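Local coordinates for galactofuranose-binding protein YtfQ (Escherichia coli, PDB 2VK2) that binds alpha- and beta-galactofuranose in the periplasm and serves as the solute-binding component of an ABC transporter for that sugar, at residues P2-F7 and Q57-I62; T103-D108 and K271-K276; I221-I226 and G239-S244. All coordinates share one frame; numbering follows the deposited sequence.

Interaction 1: residues P2-F7 and Q57-I62; sequences PLTVGF and QGVDAI
Val-59 to Ile-62 run up against Leu-3 to Gly-6 where two neighbouring parallel strands, 4-9 and 61-64, begin in the open-sheet alpha/beta fold of the first lobe. The chain reaches this point from helix 44-57, which ends in a Schellman motif at Gly-58. Val-59 comes first: its side chain crosses that of Thr-4 at about a right angle, with CG1 of Val-59 4.0 Å from CG2 of Thr-4. A branched apolar residue fits here because its other neighbour is Phe-54 of the helix, and Gly-6 is buried against the same valine.

Asp-60 grips Thr-4 twice. Its backbone N donates to Thr-4 O at 2.8 Å, while Thr-4 N gives a nearly straight bond (169°) to Asp-60 OD2, also 2.8 Å, on the lone pair directed away from OD1. CG of Asp-60 stands beside its own backbone N (chi1 -63°), which brings CG up to the first segment, 3.8 Å from CD2 of Leu-3. An alanine here would probably leave Thr-4 N without its carboxylate acceptor and thin the packing on CD2 of Leu-3, since the CG contact goes while the CB contact stays.

At Ala-61 the regular pairing sets in. Its N-H makes a weak bond to Thr-4 O, and its carbonyl receives Gly-6 N at 3.0 Å. The small CB meets CG2 of Val-5 on the face packed by Leu-259 of helix 252-265. Ile-62 turns to the other face, toward Phe-54 and Val-55, and its CA-H points at the carbonyl of Gly-6, CA of Ile-62 to O of Gly-6 being 3.2 Å.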
loop_
_atom_site.group_PDB
_atom_site.type_symbol
_atom_site.label_atom_id
_atom_site.label_comp_id
_atom_site.label_asym_id
_atom_site.label_seq_id
_atom_site.Cartn_x
_atom_site.Cartn_y
_atom_site.Cartn_z
ATOM N N PRO A 2 29.000 13.601 2.622
ATOM C CA PRO A 2 27.573 13.674 2.937
ATOM C C PRO A 2 26.699 13.333 1.730
ATOM O O PRO A 2 26.997 13.775 0.619
ATOM C CB PRO A 2 27.374 15.141 3.345
ATOM C CG PRO A 2 28.729 15.644 3.697
ATOM C CD PRO A 2 29.686 14.886 2.838
ATOM N N LEU A 3 25.645 12.546 1.947
ATOM C CA LEU A 3 24.695 12.211 0.884
ATOM C C LEU A 3 23.406 13.005 1.044
ATOM O O LEU A 3 22.906 13.171 2.158
ATOM C CB LEU A 3 24.365 10.715 0.890
ATOM C CG LEU A 3 25.461 9.734 0.470
ATOM C CD1 LEU A 3 24.944 8.307 0.584
ATOM C CD2 LEU A 3 25.949 10.012 -0.946
ATOM N N THR A 4 22.883 13.498 -0.077
ATOM C CA THR A 4 21.566 14.125 -0.121
ATOM C C THR A 4 20.660 13.300 -1.030
ATOM O O THR A 4 21.013 13.018 -2.178
ATOM C CB THR A 4 21.633 15.570 -0.647
ATOM O OG1 THR A 4 22.430 16.363 0.239
ATOM C CG2 THR A 4 20.239 16.181 -0.742
ATOM N N VAL A 5 19.504 12.908 -0.501
ATOM C CA VAL A 5 18.524 12.130 -1.249
ATOM C C VAL A 5 17.246 12.947 -1.406
ATOM O O VAL A 5 16.755 13.537 -0.445
ATOM C CB VAL A 5 18.205 10.798 -0.535
ATOM C CG1 VAL A 5 17.094 10.044 -1.256
ATOM C CG2 VAL A 5 19.458 9.943 -0.439
ATOM N N GLY A 6 16.727 12.995 -2.631
ATOM C CA GLY A 6 15.431 13.600 -2.902
ATOM C C GLY A 6 14.400 12.495 -3.010
ATOM O O GLY A 6 14.551 11.595 -3.830
ATOM N N PHE A 7 13.362 12.562 -2.180
ATOM C CA PHE A 7 12.300 11.558 -2.162
ATOM C C PHE A 7 11.012 12.194 -2.664
ATOM O O PHE A 7 10.464 13.093 -2.025
ATOM C CB PHE A 7 12.145 11.013 -0.735
ATOM C CG PHE A 7 11.013 10.018 -0.535
ATOM C CD1 PHE A 7 10.481 9.261 -1.578
ATOM C CD2 PHE A 7 10.514 9.810 0.749
ATOM C CE1 PHE A 7 9.451 8.347 -1.341
ATOM C CE2 PHE A 7 9.496 8.899 0.986
ATOM C CZ PHE A 7 8.964 8.166 -0.059
ATOM N N GLN A 57 18.956 20.152 -9.033
ATOM C CA GLN A 57 19.727 20.448 -7.823
ATOM C C GLN A 57 21.004 19.627 -7.696
ATOM O O GLN A 57 21.940 20.050 -7.027
ATOM C CB GLN A 57 18.869 20.211 -6.583
ATOM C CG GLN A 57 17.744 21.195 -6.409
ATOM C CD GLN A 57 16.866 20.829 -5.241
ATOM O OE1 GLN A 57 17.336 20.751 -4.110
ATOM N NE2 GLN A 57 15.585 20.595 -5.505
ATOM N N GLY A 58 21.044 18.452 -8.318
ATOM C CA GLY A 58 22.210 17.582 -8.228
ATOM C C GLY A 58 22.278 16.789 -6.935
ATOM O O GLY A 58 23.352 16.629 -6.356
ATOM N N VAL A 59 21.136 16.276 -6.479
ATOM C CA VAL A 59 21.120 15.354 -5.340
ATOM C C VAL A 59 21.888 14.084 -5.704
ATOM O O VAL A 59 22.114 13.797 -6.879
ATOM C CB VAL A 59 19.680 14.984 -4.899
ATOM C CG1 VAL A 59 18.900 16.229 -4.508
ATOM C CG2 VAL A 59 18.954 14.200 -5.988
ATOM N N ASP A 60 22.293 13.328 -4.690
ATOM C CA ASP A 60 23.079 12.112 -4.906
ATOM C C ASP A 60 22.232 10.930 -5.349
ATOM O O ASP A 60 22.731 10.016 -5.998
ATOM C CB ASP A 60 23.835 11.733 -3.635
ATOM C CG ASP A 60 24.836 12.781 -3.233
ATOM O OD1 ASP A 60 25.882 12.881 -3.905
ATOM O OD2 ASP A 60 24.573 13.521 -2.267
ATOM N N ALA A 61 20.960 10.937 -4.977
ATOM C CA ALA A 61 20.061 9.853 -5.335
ATOM C C ALA A 61 18.640 10.356 -5.250
ATOM O O ALA A 61 18.358 11.312 -4.530
ATOM C CB ALA A 61 20.261 8.666 -4.411
ATOM N N ILE A 62 17.758 9.714 -6.007
ATOM C CA ILE A 62 16.339 10.040 -5.997
ATOM C C ILE A 62 15.547 8.794 -5.625
ATOM O O ILE A 62 15.773 7.721 -6.177
ATOM C CB ILE A 62 15.883 10.601 -7.362
ATOM C CG1 ILE A 62 16.530 11.972 -7.585
ATOM C CG2 ILE A 62 14.360 10.722 -7.426
ATOM C CD1 ILE A 62 16.445 12.480 -9.008
#

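Interaction 2: residues T103-D108 and K271-K276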
loop_
_atom_site.group_PDB
_atom_site.type_symbol
_atom_site.label_atom_id
_atom_site.label_comp_id
_atom_site.label_asym_id
_atom_site.label_seq_id
_atom_site.Cartn_x
_atom_site.Cartn_y
_atom_site.Cartn_z
ATOM N N THR A 103 16.477 -0.355 -8.115
ATOM C CA THR A 103 15.685 -1.424 -7.530
ATOM C C THR A 103 14.317 -0.888 -7.152
ATOM O O THR A 103 14.116 0.327 -7.091
ATOM C CB THR A 103 16.374 -2.014 -6.274
ATOM O OG1 THR A 103 15.712 -3.221 -5.877
ATOM C CG2 THR A 103 16.343 -1.026 -5.111
ATOM N N THR A 104 13.383 -1.808 -6.931
ATOM C CA THR A 104 12.100 -1.496 -6.312
ATOM C C THR A 104 12.052 -2.201 -4.964
ATOM O O THR A 104 12.205 -3.420 -4.898
ATOM C CB THR A 104 10.912 -1.979 -7.164
ATOM O OG1 THR A 104 11.028 -1.457 -8.492
ATOM C CG2 THR A 104 9.589 -1.517 -6.565
ATOM N N VAL A 105 11.872 -1.428 -3.896
ATOM C CA VAL A 105 11.646 -1.985 -2.567
ATOM C C VAL A 105 10.144 -2.048 -2.354
ATOM O O VAL A 105 9.466 -1.025 -2.405
ATOM C CB VAL A 105 12.284 -1.124 -1.465
ATOM C CG1 VAL A 105 12.094 -1.788 -0.101
ATOM C CG2 VAL A 105 13.762 -0.897 -1.752
ATOM N N THR A 106 9.614 -3.245 -2.138
ATOM C CA THR A 106 8.172 -3.426 -2.143
ATOM C C THR A 106 7.802 -4.776 -1.557
ATOM O O THR A 106 8.622 -5.685 -1.513
ATOM C CB THR A 106 7.626 -3.320 -3.596
ATOM O OG1 THR A 106 6.199 -3.462 -3.605
ATOM C CG2 THR A 106 8.250 -4.387 -4.493
ATOM N N ALA A 107 6.565 -4.894 -1.089
ATOM C CA ALA A 107 5.997 -6.201 -0.806
ATOM C C ALA A 107 5.646 -6.893 -2.121
ATOM O O ALA A 107 5.611 -6.266 -3.187
ATOM C CB ALA A 107 4.760 -6.066 0.062
ATOM N N ASP A 108 5.414 -8.197 -2.035
ATOM C CA ASP A 108 4.765 -8.939 -3.105
ATOM C C ASP A 108 3.275 -8.663 -2.930
ATOM O O ASP A 108 2.620 -9.248 -2.069
ATOM C CB ASP A 108 5.089 -10.428 -2.981
ATOM C CG ASP A 108 4.407 -11.282 -4.036
ATOM O OD1 ASP A 108 3.467 -10.801 -4.706
ATOM O OD2 ASP A 108 4.814 -12.454 -4.179
ATOM N N LYS A 271 17.259 -6.222 -8.630
ATOM C CA LYS A 271 16.254 -5.359 -9.252
ATOM C C LYS A 271 14.960 -5.285 -8.436
ATOM O O LYS A 271 14.255 -4.283 -8.491
ATOM C CB LYS A 271 15.955 -5.832 -10.682
ATOM C CG LYS A 271 15.132 -4.856 -11.537
ATOM C CD LYS A 271 15.784 -3.481 -11.714
ATOM C CE LYS A 271 17.143 -3.565 -12.385
ATOM N NZ LYS A 271 17.699 -2.216 -12.680
ATOM N N LEU A 272 14.657 -6.353 -7.702
ATOM C CA LEU A 272 13.476 -6.414 -6.847
ATOM C C LEU A 272 13.906 -6.749 -5.425
ATOM O O LEU A 272 14.528 -7.782 -5.186
ATOM C CB LEU A 272 12.497 -7.470 -7.368
ATOM C CG LEU A 272 11.192 -7.667 -6.587
ATOM C CD1 LEU A 272 10.358 -6.399 -6.582
ATOM C CD2 LEU A 272 10.398 -8.827 -7.173
ATOM N N THR A 273 13.575 -5.857 -4.495
ATOM C CA THR A 273 13.894 -6.030 -3.084
ATOM C C THR A 273 12.588 -6.225 -2.317
ATOM O O THR A 273 11.877 -5.265 -2.031
ATOM C CB THR A 273 14.657 -4.804 -2.550
ATOM O OG1 THR A 273 15.813 -4.569 -3.368
ATOM C CG2 THR A 273 15.093 -5.018 -1.107
ATOM N N LEU A 274 12.266 -7.477 -2.006
ATOM C CA LEU A 274 10.980 -7.804 -1.389
ATOM C C LEU A 274 10.993 -7.668 0.127
ATOM O O LEU A 274 11.960 -8.042 0.788
ATOM C CB LEU A 274 10.536 -9.221 -1.762
ATOM C CG LEU A 274 10.058 -9.441 -3.197
ATOM C CD1 LEU A 274 9.712 -10.905 -3.411
ATOM C CD2 LEU A 274 8.862 -8.561 -3.524
ATOM N N THR A 275 9.902 -7.127 0.661
ATOM C CA THR A 275 9.656 -7.114 2.103
ATOM C C THR A 275 8.699 -8.258 2.446
ATOM O O THR A 275 8.059 -8.825 1.559
ATOM C CB THR A 275 9.059 -5.774 2.555
ATOM O OG1 THR A 275 7.804 -5.557 1.901
ATOM C CG2 THR A 275 10.005 -4.625 2.211
ATOM N N LYS A 276 8.609 -8.593 3.733
ATOM C CA LYS A 276 7.835 -9.747 4.197
ATOM C C LYS A 276 6.366 -9.404 4.448
ATOM O O LYS A 276 6.060 -8.375 5.049
ATOM C CB LYS A 276 8.456 -10.308 5.484
ATOM C CG LYS A 276 7.737 -11.534 6.050
ATOM C CD LYS A 276 8.463 -12.132 7.252
ATOM C CE LYS A 276 9.756 -12.840 6.863
ATOM N NZ LYS A 276 9.548 -13.911 5.848
HETATM O O HOH W 1 11.921 -3.906 -9.803
HETATM O O HOH W 2 5.753 -9.662 0.373
#
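Thr-104 to Thr-106 pair with Leu-272 to Leu-274 as parallel strands, the second forming the outer edge of the first lobe's sheet. Thr-104 N bonds to Lys-271 O, Thr-104 O receives Thr-273 N at 2.8 Å, Thr-273 O receives Thr-106 N at 3.0 Å, and Thr-106 O receives Thr-275 N. Threonine suits this border, since it favours strand geometry and carries a hydroxyl. The OG1 atoms of Thr-103 and Thr-273 approach to 2.8 Å, their side chains crossing at about a right angle, and Thr-103 OG1 is also bonded to Glu-270 O.

Just beyond the pairing both segments lead into crossings to the second lobe, forming part of the hinge of a type I periplasmic binding protein. Asp-108 caps helix 109-124, its OD1 accepting Leu-111 N. A water accepts from Asp-108 N and donates to Thr-275 O, the water oxygen lying 2.7 Å from that O, tying the two crossings together.

Thr-106 holds OG1 anti to its backbone N (chi1 -178°), where it donates to Ala-107 O. Its CG2 meets CD1 of Leu-272 at 3.6 Å, and the nearest atoms of its side chain and the bound galactofuranose are about 5 Å apart.

Interaction 3: residues I221-I226 and G239-S244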
loop_
_atom_site.group_PDB
_atom_site.type_symbol
_atom_site.label_atom_id
_atom_site.label_comp_id
_atom_site.label_asym_id
_atom_site.label_seq_id
_atom_site.Cartn_x
_atom_site.Cartn_y
_atom_site.Cartn_z
ATOM N N ILE A 221 -20.908 -8.103 8.017
ATOM C CA ILE A 221 -20.008 -7.891 6.888
ATOM C C ILE A 221 -18.577 -8.049 7.397
ATOM O O ILE A 221 -18.124 -7.285 8.251
ATOM C CB ILE A 221 -20.218 -6.507 6.240
ATOM C CG1 ILE A 221 -21.638 -6.398 5.676
ATOM C CG2 ILE A 221 -19.195 -6.277 5.132
ATOM C CD1 ILE A 221 -21.982 -5.047 5.092
ATOM N N LEU A 222 -17.886 -9.066 6.888
ATOM C CA LEU A 222 -16.499 -9.333 7.250
ATOM C C LEU A 222 -15.600 -8.290 6.597
ATOM O O LEU A 222 -15.974 -7.695 5.586
ATOM C CB LEU A 222 -16.083 -10.728 6.771
ATOM C CG LEU A 222 -16.911 -11.918 7.266
ATOM C CD1 LEU A 222 -16.519 -13.176 6.507
ATOM C CD2 LEU A 222 -16.743 -12.114 8.770
ATOM N N THR A 223 -14.420 -8.071 7.168
ATOM C CA THR A 223 -13.439 -7.170 6.566
ATOM C C THR A 223 -12.110 -7.880 6.356
ATOM O O THR A 223 -11.634 -8.620 7.220
ATOM C CB THR A 223 -13.203 -5.892 7.410
ATOM O OG1 THR A 223 -12.340 -6.177 8.520
ATOM C CG2 THR A 223 -14.523 -5.316 7.905
ATOM N N GLY A 224 -11.523 -7.648 5.185
ATOM C CA GLY A 224 -10.172 -8.096 4.871
ATOM C C GLY A 224 -9.461 -6.944 4.192
ATOM O O GLY A 224 -9.997 -6.358 3.259
ATOM N N SER A 225 -8.273 -6.598 4.671
ATOM C CA SER A 225 -7.561 -5.434 4.156
ATOM C C SER A 225 -6.058 -5.589 4.352
ATOM O O SER A 225 -5.596 -6.610 4.851
ATOM C CB SER A 225 -8.088 -4.158 4.816
ATOM O OG SER A 225 -7.999 -4.228 6.228
ATOM N N ILE A 226 -5.298 -4.589 3.917
ATOM C CA ILE A 226 -3.846 -4.681 3.908
ATOM C C ILE A 226 -3.219 -3.412 4.471
ATOM O O ILE A 226 -3.675 -2.312 4.175
ATOM C CB ILE A 226 -3.335 -4.919 2.464
ATOM C CG1 ILE A 226 -3.858 -6.259 1.925
ATOM C CG2 ILE A 226 -1.810 -4.893 2.407
ATOM C CD1 ILE A 226 -3.883 -6.351 0.416
ATOM N N GLY A 239 -13.817 -6.130 17.819
ATOM C CA GLY A 239 -14.624 -7.126 17.115
ATOM C C GLY A 239 -15.173 -6.669 15.774
ATOM O O GLY A 239 -16.079 -7.303 15.230
ATOM N N GLU A 240 -14.615 -5.592 15.225
ATOM C CA GLU A 240 -15.190 -4.945 14.044
ATOM C C GLU A 240 -14.383 -5.125 12.753
ATOM O O GLU A 240 -14.819 -4.675 11.695
ATOM C CB GLU A 240 -15.433 -3.464 14.338
ATOM C CG GLU A 240 -16.390 -3.274 15.513
ATOM C CD GLU A 240 -16.837 -1.844 15.724
ATOM O OE1 GLU A 240 -16.125 -0.913 15.298
ATOM O OE2 GLU A 240 -17.911 -1.653 16.337
ATOM N N ALA A 241 -13.231 -5.791 12.843
ATOM C CA ALA A 241 -12.420 -6.132 11.667
ATOM C C ALA A 241 -11.900 -7.559 11.807
ATOM O O ALA A 241 -11.668 -8.029 12.919
ATOM C CB ALA A 241 -11.266 -5.149 11.516
ATOM N N ASN A 242 -11.701 -8.252 10.686
ATOM C CA ASN A 242 -11.367 -9.683 10.729
ATOM C C ASN A 242 -9.957 -10.079 10.326
ATOM O O ASN A 242 -9.381 -10.975 10.930
ATOM C CB ASN A 242 -12.359 -10.489 9.891
ATOM C CG ASN A 242 -13.771 -10.308 10.359
ATOM O OD1 ASN A 242 -14.227 -10.976 11.291
ATOM N ND2 ASN A 242 -14.468 -9.385 9.740
ATOM N N ALA A 243 -9.411 -9.450 9.289
ATOM C CA ALA A 243 -8.135 -9.897 8.732
ATOM C C ALA A 243 -7.364 -8.743 8.109
ATOM O O ALA A 243 -7.937 -7.924 7.395
ATOM C CB ALA A 243 -8.381 -10.989 7.693
ATOM N N SER A 244 -6.066 -8.681 8.390
ATOM C CA SER A 244 -5.198 -7.695 7.751
ATOM C C SER A 244 -3.801 -8.246 7.521
ATOM O O SER A 244 -3.255 -8.954 8.363
ATOM C CB SER A 244 -5.109 -6.419 8.588
ATOM O OG SER A 244 -4.258 -5.461 7.966
HETATM O O HOH W 3 -9.730 -5.872 7.761
#
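Thr-223 faces Ala-241 and Asn-242 with its hydroxyl. OG1 sits between the backbone N and the carbonyl carbon (chi1 79°), and from there it accepts Asn-242 N at 3.1 Å (154°) while pressing against Ala-241, whose CB is 3.3 Å from Thr-223 OG1. Alanine fits because little room remains between that hydroxyl and Ile-232 and Ala-235 of helix 230-237. A water 2.7 Å from Thr-223 OG1 donates to both Ser-225 OG and Ala-243 O, so the buried polar groups on this side are joined in one network.

Leu-222, one residue earlier, turns from the opposite face of its strand. Its side chain crosses that of Asn-242 at about a right angle, with CD2 of Leu-222 3.8 Å from CG of Asn-242, and Trp-119 of helix 109-124 packs on the asparagine. Gly-224 is paired with Ala-243, whose methyl also rests on Trp-119; the small methyl of Ala-243 leaves room for the tryptophan.

Ser-225 and Ser-244 share the Thr-223 face. Both hydroxyls are bonded to OD1 of Asp-200, which thereby links the two strands from outside. In the backbone pairing Ser-225 N donates to Ala-243 O at 3.0 Å, and CA of Ser-244 makes a CA-H contact of 3.1 Å with Ser-225 O.

Ile-226, where the chain turns a corner, brings its side chain close to the sugar-binding Arg-146 and Asp-227. Strand 222-225, helix 230-237 and strand 243-246 thus form a beta-alpha-beta unit of the second lobe, with the sugar site just past the carboxyl end of the first strand, as in open alpha/beta sheets.

How the interactions relate
Interactions 1 and 2 belong to one parallel sheet in the first lobe, their centres about 21 Å apart, whereas interaction 3 belongs to the sheet of the second lobe, its centre about 40 Å from that of interaction 1. Interaction 3 is the most buried, with no fully exposed residue among those that touch, and relies on hydroxyls, a bridging water and small residues between helices. Interaction 1, far from the sugar, is partly open to solvent and adds an aspartate grip on the backbone where its strands begin. Interaction 2 lies nearest the chain's centre, with buried threonines on strand 103-106 and exposed leucines on the edge strand. Like interaction 3, it approaches the sugar at its carboxyl end.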